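Local coordinates for protein cellulase (Bacteroides salanitronis, PDB 6WQY) that probably hydrolyses the beta-1,4-glucosidic bonds of cellulose and related plant glucans as a broad-specificity endoglucanase of glycoside hydrolase family 5, at residues N214-L219 with D240-R245; V195-N200 with N234-Q239; L33-G38 with F360-G365; N39-H44 with V75-T80. All blocks are in the same frame, centred on the assembly; numbering follows the deposited sequence.

Contact 1: residues N214-L219 with D240-R245; sequences NQTRYL and DVVDNR
Arg-245 lies flat over one face of the Tyr-218 ring, its guanidinium plane turned only 11° from that of the phenol. Its CD sits almost exactly above the ring, 3.4 Å from the centroid, a CH-pi contact. Farther out, the Tyr-218 OH comes beneath the middle of the guanidinium, 3.2 Å from Arg-245 CZ; NH1 is near it too, but at a poor angle, and the hydroxyl bonds Gly-21 O instead. A bend at chi2 (-68°) brings the arginine obliquely across the ring. At the guanidinium edge, NE makes a weak bond to Thr-216 O, NH1 turns back onto Asn-244 O at 2.9 Å, and NH2 reaches a salt bridge with Glu-22. An alanine here would probably leave the Tyr-218 face bare and Glu-22 without its charged mate. Beside this pair, Val-242 CG1 rests 3.4 Å from Gln-215 O. The backbones join where Leu-219 N donates to Arg-245 O at 2.9 Å with an angle of 158° at the hydrogen. That bond stands at the start of the pairing between strands 219-222 and 246-251, neighbouring parallel strands of the (beta/alpha)8 TIM barrel of family 5 enzymes, and the two loops meet where they lead into them.

Contact 2: residues V195-N200 with N234-Q239; sequences VLNEWN and NFVLPQ
Asn-197 makes the close part of this contact, reaching from helix 191-209 to grip the loop backbone with both ends of its amide. Its ND2 donates to Asn-234 O at 3.0 Å, with the acceptor lying in the amide plane and an angle of 164° at the hydrogen. Its OD1 accepts from Val-236 N, also at 3.0 Å, but this donor stands well above the plane of the amide carbonyl. The two bonds bracket Phe-235, the first residue to leave the helical course of 228-234, and so fix the chain just where it turns out of that helix. With CG anti to its own carbonyl carbon (chi1 -74°), Asn-197 crosses the Val-236 side chain at about a right angle, and Val-236 CG2 packs against ND2 at 3.6 Å.

Toward Asn-200 the contact is looser and partly mediated by water. One water receives a hydrogen from Asn-200 ND2 at 2.9 Å and lies within bonding distance of Asn-197 OD1 and Val-236 O; a second lies between Asn-197 O and Val-236 O. Direct touching here is slight: Asn-200 CB meets Pro-238 CG at 4.0 Å, and Asn-200 ND2 passes obliquely to the Phe-235 ring while also bonding Pro-222 O. Val-236, whose N and CG2 meet Asn-197, is otherwise exposed to solvent. The contact joins two neighbours in the outer layer of a TIM barrel, helix 191-209 and the loop that runs from helix 228-234 back toward strand 246-251, with an asparagine side chain bonding to backbone at the helix end.

Contact 3: residues L33-G38 with F360-G365; sequences LGWNLG and FNHATG
Strand 34-37 meets an irregular loop here, the nearest CA atoms, those of Leu-37 and His-362, standing 7.6 Å apart with no hydrogen bond across; the inverse gamma turn centred on Leu-37 bends the chain at this point. Aromatic side chains carry most of the contact. Trp-35, its CG anti to the backbone N (chi1 -176°), extends its indole between Phe-360 and His-362. Phe-360 turns an edge toward the five-membered ring in an offset edge-to-face pair, planes at 83°, with CD1 3.7 Å from Trp-35 NE1. At the other end the benzo edge of Trp-35 is directed at one face of the His-362 ring, planes at 65°, with CZ2 3.7 Å from His-362 NE2. Leu-37 slides past the imidazole in the opposite direction, bringing CD1 3.8 Å from His-362 ND1. Near the imidazole plane, Gly-38 O approaches His-362 CE1 at 3.1 Å.

Both imidazole nitrogens have partners beyond this contact, ND1 with Gln-40 OE1 and NE2 with Asp-346 OD1. Asp-346 also takes the indole hydrogen of Trp-35 on its other oxygen, OD2, so one carboxylate ties the tryptophan to the histidine. A leucine in place of His-362 would probably leave Gln-40 OE1 and Asp-346 OD1 each without this mate in a buried setting. Engagement of both nitrogens by oxygens is consistent with an imidazole protonated on each, its charge balanced by Asp-346 and its rotation fixed within the aromatic cluster.

Contact 4: residues N39-H44 with V75-T80; sequences NQLDAH and VRIPVT
Thr-80 bonds to two successive carbonyls of the 39-44 loop. Its backbone N donates to Leu-41 O at 2.9 Å, and its OG1, placed anti to the carbonyl carbon (chi1 -67°), donates to Asp-42 O at 2.7 Å. The same hydroxyl accepts from His-121 N, so both its roles are filled. Pro-78 O lies near Asp-42 N but at a poor angle; Pro-78 O is instead served by a water, which donates to it at 2.8 Å and accepts from Leu-41 N.

Within the loop, Asp-42 turns its carboxylate back on the chain before it. OD1 takes Gln-40 N from above the carboxylate plane at 2.7 Å, while OD2 offers its syn lone pair to Asn-39 N. Ala-43 N closes a type I turn onto Gln-40 O. The loop follows strand 34-37 and the other segment runs off the end of strand 74-77, neighbouring parallel strands of the TIM barrel, at their C-terminal ends, where family 5 enzymes carry their active site; Arg-76, on the strand itself, forms salt bridges with Glu-170 and Glu-309.

Packing surrounds the polar bonds. Leu-41 and Ile-77 run side by side, CD1 of the leucine 4.0 Å from CG2 of the isoleucine. Asp-42 lies alongside the Pro-78 ring, OD1 3.7 Å from the proline CG, and the His-44 and Thr-80 side chains cross obliquely, His-44 CB 4.1 Å from Thr-80 CG2.

In the fold
This chain is the family 5 catalytic domain of a longer protein. Contacts 3 and 4, centres 11 Å apart on neighbouring barrel strands, are tied by two probable hydrogen bonds: His-362 ND1 to Gln-40 OE1 at 2.7 Å, and Asn-36 OD1 to Arg-76 NH1 at 2.8 Å. Contact 4, at the C-terminal strand ends, probably borders the active site. Contacts 1 and 2 adjoin at Gln-239 and Asp-240, centres 15 Å apart: contact 2 ties helix 191-209 to the loop after helix 228-234, and contact 1 joins the end of that loop to the one before strand 219-222. Contacts 2 and 3 lie on opposite sides of the chain's centre. A bound magnesium ion is about 11 Å from the His-44 side chain; all four contacts lie away from the magnesium site at Glu-95.

Contact 1: residues N214-L219 with D240-R245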
# COMPACT_ATOMS: atom_id res chain seq x y z
N ASN A 214 8.20 -16.56 9.52
CA ASN A 214 8.75 -15.49 8.68
C ASN A 214 9.50 -16.03 7.47
O ASN A 214 9.72 -15.27 6.53
CB ASN A 214 9.61 -14.56 9.52
CG ASN A 214 8.79 -13.76 10.51
OD1 ASN A 214 7.65 -13.39 10.23
ND2 ASN A 214 9.35 -13.51 11.67
N GLN A 215 9.86 -17.31 7.45
CA GLN A 215 10.53 -17.89 6.29
C GLN A 215 9.61 -18.00 5.10
O GLN A 215 10.07 -18.00 3.95
CB GLN A 215 11.07 -19.28 6.61
CG GLN A 215 12.13 -19.29 7.67
CD GLN A 215 13.16 -20.38 7.45
OE1 GLN A 215 12.87 -21.42 6.85
NE2 GLN A 215 14.37 -20.14 7.92
N THR A 216 8.30 -18.12 5.33
CA THR A 216 7.33 -18.39 4.28
C THR A 216 6.24 -17.33 4.20
O THR A 216 5.24 -17.53 3.49
CB THR A 216 6.71 -19.78 4.45
OG1 THR A 216 6.25 -19.96 5.79
CG2 THR A 216 7.73 -20.87 4.13
N ARG A 217 6.40 -16.21 4.89
CA ARG A 217 5.44 -15.12 4.87
C ARG A 217 5.47 -14.41 3.53
O ARG A 217 6.52 -14.25 2.91
CB ARG A 217 5.81 -14.12 5.98
CG ARG A 217 4.78 -13.02 6.20
CD ARG A 217 5.12 -12.11 7.36
NE ARG A 217 5.38 -12.83 8.59
CZ ARG A 217 4.46 -13.45 9.32
NH1 ARG A 217 3.19 -13.43 8.96
NH2 ARG A 217 4.83 -14.12 10.41
N TYR A 218 4.29 -13.95 3.06
CA TYR A 218 4.24 -13.10 1.87
C TYR A 218 4.75 -11.70 2.22
O TYR A 218 4.40 -11.14 3.27
CB TYR A 218 2.82 -13.00 1.31
CG TYR A 218 2.27 -14.30 0.78
CD1 TYR A 218 1.77 -15.26 1.63
CD2 TYR A 218 2.26 -14.57 -0.59
CE1 TYR A 218 1.26 -16.45 1.15
CE2 TYR A 218 1.77 -15.77 -1.08
CZ TYR A 218 1.26 -16.70 -0.21
OH TYR A 218 0.76 -17.90 -0.66
N LEU A 219 5.60 -11.17 1.35
CA LEU A 219 6.20 -9.86 1.54
C LEU A 219 5.93 -8.99 0.32
O LEU A 219 5.88 -9.48 -0.81
CB LEU A 219 7.72 -9.97 1.72
CG LEU A 219 8.20 -11.00 2.73
CD1 LEU A 219 9.72 -11.04 2.76
CD2 LEU A 219 7.65 -10.74 4.13
N ASP A 240 15.17 -15.02 -3.02
CA ASP A 240 14.45 -15.47 -1.84
C ASP A 240 14.75 -16.94 -1.61
O ASP A 240 15.22 -17.65 -2.51
CB ASP A 240 12.94 -15.21 -2.01
CG ASP A 240 12.19 -15.09 -0.70
OD1 ASP A 240 12.79 -15.31 0.39
OD2 ASP A 240 10.99 -14.77 -0.78
N VAL A 241 14.52 -17.38 -0.37
CA VAL A 241 14.75 -18.77 0.03
C VAL A 241 13.54 -19.67 -0.21
O VAL A 241 13.63 -20.89 -0.01
CB VAL A 241 15.11 -18.85 1.52
CG1 VAL A 241 16.38 -18.05 1.80
CG2 VAL A 241 13.96 -18.33 2.39
N VAL A 242 12.41 -19.10 -0.59
CA VAL A 242 11.17 -19.79 -0.89
C VAL A 242 10.66 -19.16 -2.18
O VAL A 242 11.02 -18.04 -2.52
CB VAL A 242 10.17 -19.59 0.27
CG1 VAL A 242 9.94 -18.10 0.54
CG2 VAL A 242 8.86 -20.31 -0.01
N ASP A 243 9.83 -19.90 -2.91
CA ASP A 243 9.27 -19.37 -4.14
C ASP A 243 7.92 -18.70 -3.89
O ASP A 243 7.18 -19.07 -2.98
CB ASP A 243 9.13 -20.45 -5.21
CG ASP A 243 10.48 -21.02 -5.66
OD1 ASP A 243 11.50 -20.31 -5.53
OD2 ASP A 243 10.50 -22.17 -6.14
N ASN A 244 7.60 -17.73 -4.73
CA ASN A 244 6.25 -17.18 -4.83
C ASN A 244 5.77 -16.50 -3.56
O ASN A 244 4.57 -16.54 -3.26
CB ASN A 244 5.25 -18.27 -5.24
CG ASN A 244 5.70 -19.01 -6.45
OD1 ASN A 244 6.16 -18.38 -7.40
ND2 ASN A 244 5.61 -20.34 -6.42
N ARG A 245 6.67 -15.85 -2.83
CA ARG A 245 6.29 -15.15 -1.61
C ARG A 245 6.70 -13.69 -1.63
O ARG A 245 6.67 -13.04 -0.57
CB ARG A 245 6.84 -15.84 -0.36
CG ARG A 245 6.23 -17.22 -0.09
CD ARG A 245 4.77 -17.13 0.29
NE ARG A 245 4.18 -18.44 0.52
CZ ARG A 245 3.69 -19.22 -0.44
NH1 ARG A 245 3.71 -18.82 -1.71
NH2 ARG A 245 3.17 -20.40 -0.13

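Contact 2: residues V195-N200 with N234-Q239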
# COMPACT_ATOMS: atom_id res chain seq x y z
N VAL A 195 19.98 1.06 -5.94
CA VAL A 195 19.98 1.14 -4.49
C VAL A 195 18.65 0.67 -3.91
O VAL A 195 18.62 -0.09 -2.94
CB VAL A 195 20.34 2.56 -4.03
CG1 VAL A 195 20.10 2.72 -2.54
CG2 VAL A 195 21.79 2.86 -4.38
N LEU A 196 17.53 1.10 -4.50
CA LEU A 196 16.24 0.65 -3.99
C LEU A 196 16.12 -0.87 -4.11
O LEU A 196 15.63 -1.55 -3.20
CB LEU A 196 15.10 1.35 -4.73
CG LEU A 196 13.70 0.92 -4.31
CD1 LEU A 196 13.44 1.06 -2.82
CD2 LEU A 196 12.66 1.73 -5.09
N ASN A 197 16.58 -1.43 -5.22
CA ASN A 197 16.56 -2.88 -5.35
C ASN A 197 17.43 -3.55 -4.28
O ASN A 197 17.05 -4.61 -3.75
CB ASN A 197 16.99 -3.30 -6.76
CG ASN A 197 15.91 -3.03 -7.80
OD1 ASN A 197 14.72 -3.25 -7.55
ND2 ASN A 197 16.31 -2.57 -8.97
N GLU A 198 18.57 -2.95 -3.95
CA GLU A 198 19.41 -3.46 -2.88
C GLU A 198 18.69 -3.41 -1.54
O GLU A 198 18.79 -4.35 -0.73
CB GLU A 198 20.72 -2.65 -2.77
CG GLU A 198 21.66 -2.79 -3.94
CD GLU A 198 22.86 -1.82 -3.91
OE1 GLU A 198 23.12 -1.15 -2.87
OE2 GLU A 198 23.57 -1.74 -4.95
N TRP A 199 17.99 -2.30 -1.27
CA TRP A 199 17.26 -2.17 -0.01
C TRP A 199 16.19 -3.24 0.12
O TRP A 199 16.00 -3.81 1.21
CB TRP A 199 16.62 -0.80 0.08
CG TRP A 199 17.57 0.35 0.27
CD1 TRP A 199 18.91 0.31 0.43
CD2 TRP A 199 17.19 1.73 0.32
NE1 TRP A 199 19.40 1.60 0.59
CE2 TRP A 199 18.36 2.48 0.51
CE3 TRP A 199 15.97 2.39 0.21
CZ2 TRP A 199 18.33 3.88 0.61
CZ3 TRP A 199 15.95 3.77 0.30
CH2 TRP A 199 17.11 4.49 0.51
N ASN A 200 15.46 -3.51 -0.96
CA ASN A 200 14.45 -4.55 -0.89
C ASN A 200 15.08 -5.90 -0.58
O ASN A 200 14.50 -6.71 0.16
CB ASN A 200 13.64 -4.61 -2.19
CG ASN A 200 12.60 -3.51 -2.28
OD1 ASN A 200 12.13 -2.98 -1.26
ND2 ASN A 200 12.21 -3.17 -3.51
N ASN A 234 12.52 -0.83 -14.09
CA ASN A 234 13.73 -0.85 -13.27
C ASN A 234 13.68 -1.77 -12.06
O ASN A 234 14.75 -2.04 -11.49
CB ASN A 234 14.10 0.57 -12.80
CG ASN A 234 14.16 1.54 -13.94
OD1 ASN A 234 13.27 2.40 -14.10
ND2 ASN A 234 15.17 1.43 -14.74
N PHE A 235 12.52 -2.24 -11.63
CA PHE A 235 12.45 -3.13 -10.47
C PHE A 235 13.11 -4.46 -10.79
O PHE A 235 12.95 -5.00 -11.89
CB PHE A 235 10.97 -3.33 -10.11
CG PHE A 235 10.72 -4.36 -9.05
CD1 PHE A 235 10.56 -5.68 -9.39
CD2 PHE A 235 10.57 -4.01 -7.71
CE1 PHE A 235 10.31 -6.65 -8.44
CE2 PHE A 235 10.31 -4.96 -6.75
CZ PHE A 235 10.19 -6.29 -7.11
N VAL A 236 13.82 -5.01 -9.81
CA VAL A 236 14.40 -6.34 -9.88
C VAL A 236 13.87 -7.14 -8.70
O VAL A 236 14.01 -6.72 -7.55
CB VAL A 236 15.94 -6.29 -9.86
CG1 VAL A 236 16.51 -7.72 -9.81
CG2 VAL A 236 16.48 -5.53 -11.07
N LEU A 237 13.28 -8.28 -8.98
CA LEU A 237 12.74 -9.11 -7.90
C LEU A 237 13.88 -9.62 -7.03
O LEU A 237 14.84 -10.19 -7.56
CB LEU A 237 11.99 -10.29 -8.50
CG LEU A 237 11.11 -11.08 -7.54
CD1 LEU A 237 9.93 -10.26 -7.06
CD2 LEU A 237 10.62 -12.37 -8.21
N PRO A 238 13.82 -9.44 -5.71
CA PRO A 238 14.88 -9.97 -4.85
C PRO A 238 14.97 -11.48 -4.95
O PRO A 238 13.98 -12.17 -5.24
CB PRO A 238 14.44 -9.56 -3.44
CG PRO A 238 13.61 -8.34 -3.67
CD PRO A 238 12.86 -8.61 -4.95
N GLN A 239 16.17 -11.99 -4.66
CA GLN A 239 16.34 -13.42 -4.41
C GLN A 239 15.68 -13.79 -3.09
O GLN A 239 15.62 -13.00 -2.15
CB GLN A 239 17.83 -13.74 -4.33
CG GLN A 239 18.61 -13.39 -5.57
CD GLN A 239 18.10 -14.11 -6.80
OE1 GLN A 239 18.13 -15.34 -6.87
NE2 GLN A 239 17.63 -13.35 -7.78
O HOH W 1 13.50 -4.72 -5.60
O HOH W 2 16.14 -6.67 -5.57

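Contact 3: residues L33-G38 with F360-G365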
# COMPACT_ATOMS: atom_id res chain seq x y z
N LEU A 33 -10.44 -7.48 -1.83
CA LEU A 33 -10.57 -6.02 -1.87
C LEU A 33 -9.94 -5.45 -0.62
O LEU A 33 -10.27 -5.88 0.50
CB LEU A 33 -12.05 -5.61 -1.94
CG LEU A 33 -12.33 -4.11 -1.91
CD1 LEU A 33 -11.74 -3.41 -3.13
CD2 LEU A 33 -13.82 -3.84 -1.82
N GLY A 34 -9.04 -4.48 -0.79
CA GLY A 34 -8.32 -3.91 0.33
C GLY A 34 -8.73 -2.49 0.68
O GLY A 34 -9.36 -1.77 -0.09
N TRP A 35 -8.28 -2.07 1.86
CA TRP A 35 -8.56 -0.76 2.42
C TRP A 35 -7.35 -0.34 3.24
O TRP A 35 -6.79 -1.15 3.98
CB TRP A 35 -9.80 -0.85 3.29
CG TRP A 35 -10.33 0.42 3.90
CD1 TRP A 35 -11.27 1.26 3.37
CD2 TRP A 35 -10.02 0.94 5.20
NE1 TRP A 35 -11.58 2.26 4.26
CE2 TRP A 35 -10.82 2.10 5.40
CE3 TRP A 35 -9.18 0.53 6.23
CZ2 TRP A 35 -10.77 2.86 6.58
CZ3 TRP A 35 -9.12 1.28 7.39
CH2 TRP A 35 -9.92 2.42 7.56
N ASN A 36 -6.96 0.94 3.12
CA ASN A 36 -5.86 1.50 3.89
C ASN A 36 -6.35 2.28 5.10
O ASN A 36 -7.21 3.15 4.98
CB ASN A 36 -5.06 2.53 3.07
CG ASN A 36 -4.07 1.92 2.11
OD1 ASN A 36 -2.91 1.70 2.47
ND2 ASN A 36 -4.51 1.68 0.89
N LEU A 37 -5.74 1.99 6.25
CA LEU A 37 -5.93 2.77 7.48
C LEU A 37 -5.02 4.00 7.41
O LEU A 37 -3.93 4.04 7.96
CB LEU A 37 -5.58 1.88 8.67
CG LEU A 37 -5.80 2.50 10.05
CD1 LEU A 37 -7.27 2.72 10.32
CD2 LEU A 37 -5.17 1.63 11.11
N GLY A 38 -5.47 5.01 6.65
CA GLY A 38 -4.63 6.15 6.34
C GLY A 38 -4.75 7.30 7.33
O GLY A 38 -5.73 7.43 8.06
N PHE A 360 -15.16 5.41 6.30
CA PHE A 360 -15.52 5.07 7.66
C PHE A 360 -14.89 6.06 8.63
O PHE A 360 -13.77 6.55 8.40
CB PHE A 360 -14.97 3.69 8.08
CG PHE A 360 -15.45 2.55 7.24
CD1 PHE A 360 -14.78 2.22 6.08
CD2 PHE A 360 -16.54 1.81 7.62
CE1 PHE A 360 -15.21 1.17 5.29
CE2 PHE A 360 -16.98 0.75 6.84
CZ PHE A 360 -16.30 0.43 5.67
N ASN A 361 -15.58 6.33 9.73
CA ASN A 361 -14.91 6.92 10.89
C ASN A 361 -13.94 5.87 11.44
O ASN A 361 -14.33 4.73 11.72
CB ASN A 361 -15.95 7.33 11.94
CG ASN A 361 -15.33 8.03 13.12
OD1 ASN A 361 -14.59 7.41 13.89
ND2 ASN A 361 -15.61 9.31 13.28
N HIS A 362 -12.65 6.24 11.57
CA HIS A 362 -11.62 5.28 11.91
C HIS A 362 -11.70 4.80 13.35
O HIS A 362 -11.03 3.81 13.69
CB HIS A 362 -10.23 5.85 11.64
CG HIS A 362 -9.90 6.00 10.19
ND1 HIS A 362 -8.59 6.21 9.78
CD2 HIS A 362 -10.65 5.98 9.06
CE1 HIS A 362 -8.55 6.31 8.46
NE2 HIS A 362 -9.79 6.18 8.00
N ALA A 363 -12.48 5.46 14.20
CA ALA A 363 -12.63 5.05 15.58
C ALA A 363 -13.96 4.36 15.87
O ALA A 363 -13.99 3.39 16.63
CB ALA A 363 -12.48 6.26 16.51
N THR A 364 -15.07 4.84 15.30
CA THR A 364 -16.35 4.20 15.56
C THR A 364 -16.68 3.11 14.56
O THR A 364 -17.53 2.25 14.84
CB THR A 364 -17.50 5.21 15.52
OG1 THR A 364 -17.61 5.71 14.18
CG2 THR A 364 -17.26 6.36 16.48
N GLY A 365 -16.07 3.13 13.39
CA GLY A 365 -16.41 2.20 12.34
C GLY A 365 -17.66 2.52 11.56
O GLY A 365 -18.03 1.76 10.66

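Contact 4: residues N39-H44 with V75-T80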
# COMPACT_ATOMS: atom_id res chain seq x y z
N ASN A 39 -3.74 8.17 7.31
CA ASN A 39 -3.64 9.27 8.27
C ASN A 39 -3.84 8.78 9.70
O ASN A 39 -4.50 9.41 10.52
CB ASN A 39 -4.58 10.42 7.94
CG ASN A 39 -4.09 11.28 6.79
OD1 ASN A 39 -3.15 10.93 6.10
ND2 ASN A 39 -4.75 12.42 6.58
N GLN A 40 -3.21 7.65 10.00
CA GLN A 40 -3.40 6.93 11.26
C GLN A 40 -2.02 6.63 11.83
O GLN A 40 -1.33 7.57 12.27
CB GLN A 40 -4.30 5.71 11.03
CG GLN A 40 -4.94 5.17 12.29
CD GLN A 40 -6.14 5.99 12.74
OE1 GLN A 40 -6.96 6.42 11.93
NE2 GLN A 40 -6.26 6.17 14.04
N LEU A 41 -1.54 5.38 11.82
CA LEU A 41 -0.19 5.12 12.31
C LEU A 41 0.88 5.72 11.41
O LEU A 41 2.05 5.80 11.81
CB LEU A 41 0.05 3.64 12.55
CG LEU A 41 -0.82 3.01 13.63
CD1 LEU A 41 -0.56 1.52 13.76
CD2 LEU A 41 -0.63 3.67 14.97
N ASP A 42 0.50 6.15 10.20
CA ASP A 42 1.38 6.90 9.33
C ASP A 42 1.54 8.36 9.75
O ASP A 42 2.52 9.01 9.33
CB ASP A 42 0.92 6.83 7.85
CG ASP A 42 -0.58 7.01 7.65
OD1 ASP A 42 -1.39 6.39 8.39
OD2 ASP A 42 -0.96 7.78 6.72
N ALA A 43 0.61 8.90 10.53
CA ALA A 43 0.63 10.31 10.88
C ALA A 43 1.80 10.61 11.80
O ALA A 43 2.17 9.80 12.66
CB ALA A 43 -0.68 10.71 11.56
N HIS A 44 2.38 11.79 11.63
CA HIS A 44 3.50 12.21 12.46
C HIS A 44 3.45 13.72 12.58
O HIS A 44 3.03 14.42 11.65
CB HIS A 44 4.84 11.73 11.91
CG HIS A 44 5.12 12.18 10.51
ND1 HIS A 44 5.97 13.23 10.23
CD2 HIS A 44 4.66 11.73 9.32
CE1 HIS A 44 6.02 13.40 8.92
NE2 HIS A 44 5.24 12.50 8.34
N VAL A 75 -6.53 -5.30 4.93
CA VAL A 75 -6.26 -3.92 5.34
C VAL A 75 -4.77 -3.66 5.29
O VAL A 75 -3.98 -4.39 5.90
CB VAL A 75 -6.79 -3.65 6.76
CG1 VAL A 75 -6.47 -2.24 7.19
CG2 VAL A 75 -8.28 -3.88 6.81
N ARG A 76 -4.39 -2.56 4.64
CA ARG A 76 -3.03 -2.06 4.71
C ARG A 76 -2.97 -1.04 5.84
O ARG A 76 -3.81 -0.13 5.92
CB ARG A 76 -2.61 -1.45 3.38
CG ARG A 76 -1.19 -0.89 3.33
CD ARG A 76 -0.76 -0.68 1.90
NE ARG A 76 0.54 -0.06 1.68
CZ ARG A 76 0.75 1.24 1.52
NH1 ARG A 76 -0.22 2.12 1.68
NH2 ARG A 76 1.97 1.64 1.18
N ILE A 77 -1.99 -1.23 6.71
CA ILE A 77 -1.77 -0.44 7.91
C ILE A 77 -0.43 0.27 7.71
O ILE A 77 0.63 -0.25 8.10
CB ILE A 77 -1.73 -1.34 9.16
CG1 ILE A 77 -3.02 -2.15 9.32
CG2 ILE A 77 -1.46 -0.51 10.41
CD1 ILE A 77 -2.89 -3.36 10.23
N PRO A 78 -0.42 1.45 7.11
CA PRO A 78 0.83 2.21 7.01
C PRO A 78 1.31 2.57 8.40
O PRO A 78 0.52 3.00 9.25
CB PRO A 78 0.44 3.44 6.19
CG PRO A 78 -1.00 3.47 6.11
CD PRO A 78 -1.55 2.13 6.46
N VAL A 79 2.62 2.44 8.63
CA VAL A 79 3.20 2.76 9.94
C VAL A 79 4.42 3.66 9.72
O VAL A 79 5.39 3.24 9.07
CB VAL A 79 3.62 1.52 10.74
CG1 VAL A 79 4.18 1.97 12.10
CG2 VAL A 79 2.47 0.56 10.92
N THR A 80 4.37 4.86 10.29
CA THR A 80 5.52 5.74 10.38
C THR A 80 6.19 5.50 11.73
O THR A 80 5.51 5.44 12.76
CB THR A 80 5.08 7.19 10.23
OG1 THR A 80 4.62 7.35 8.89
CG2 THR A 80 6.21 8.17 10.51
O HOH W 3 -2.15 3.17 9.95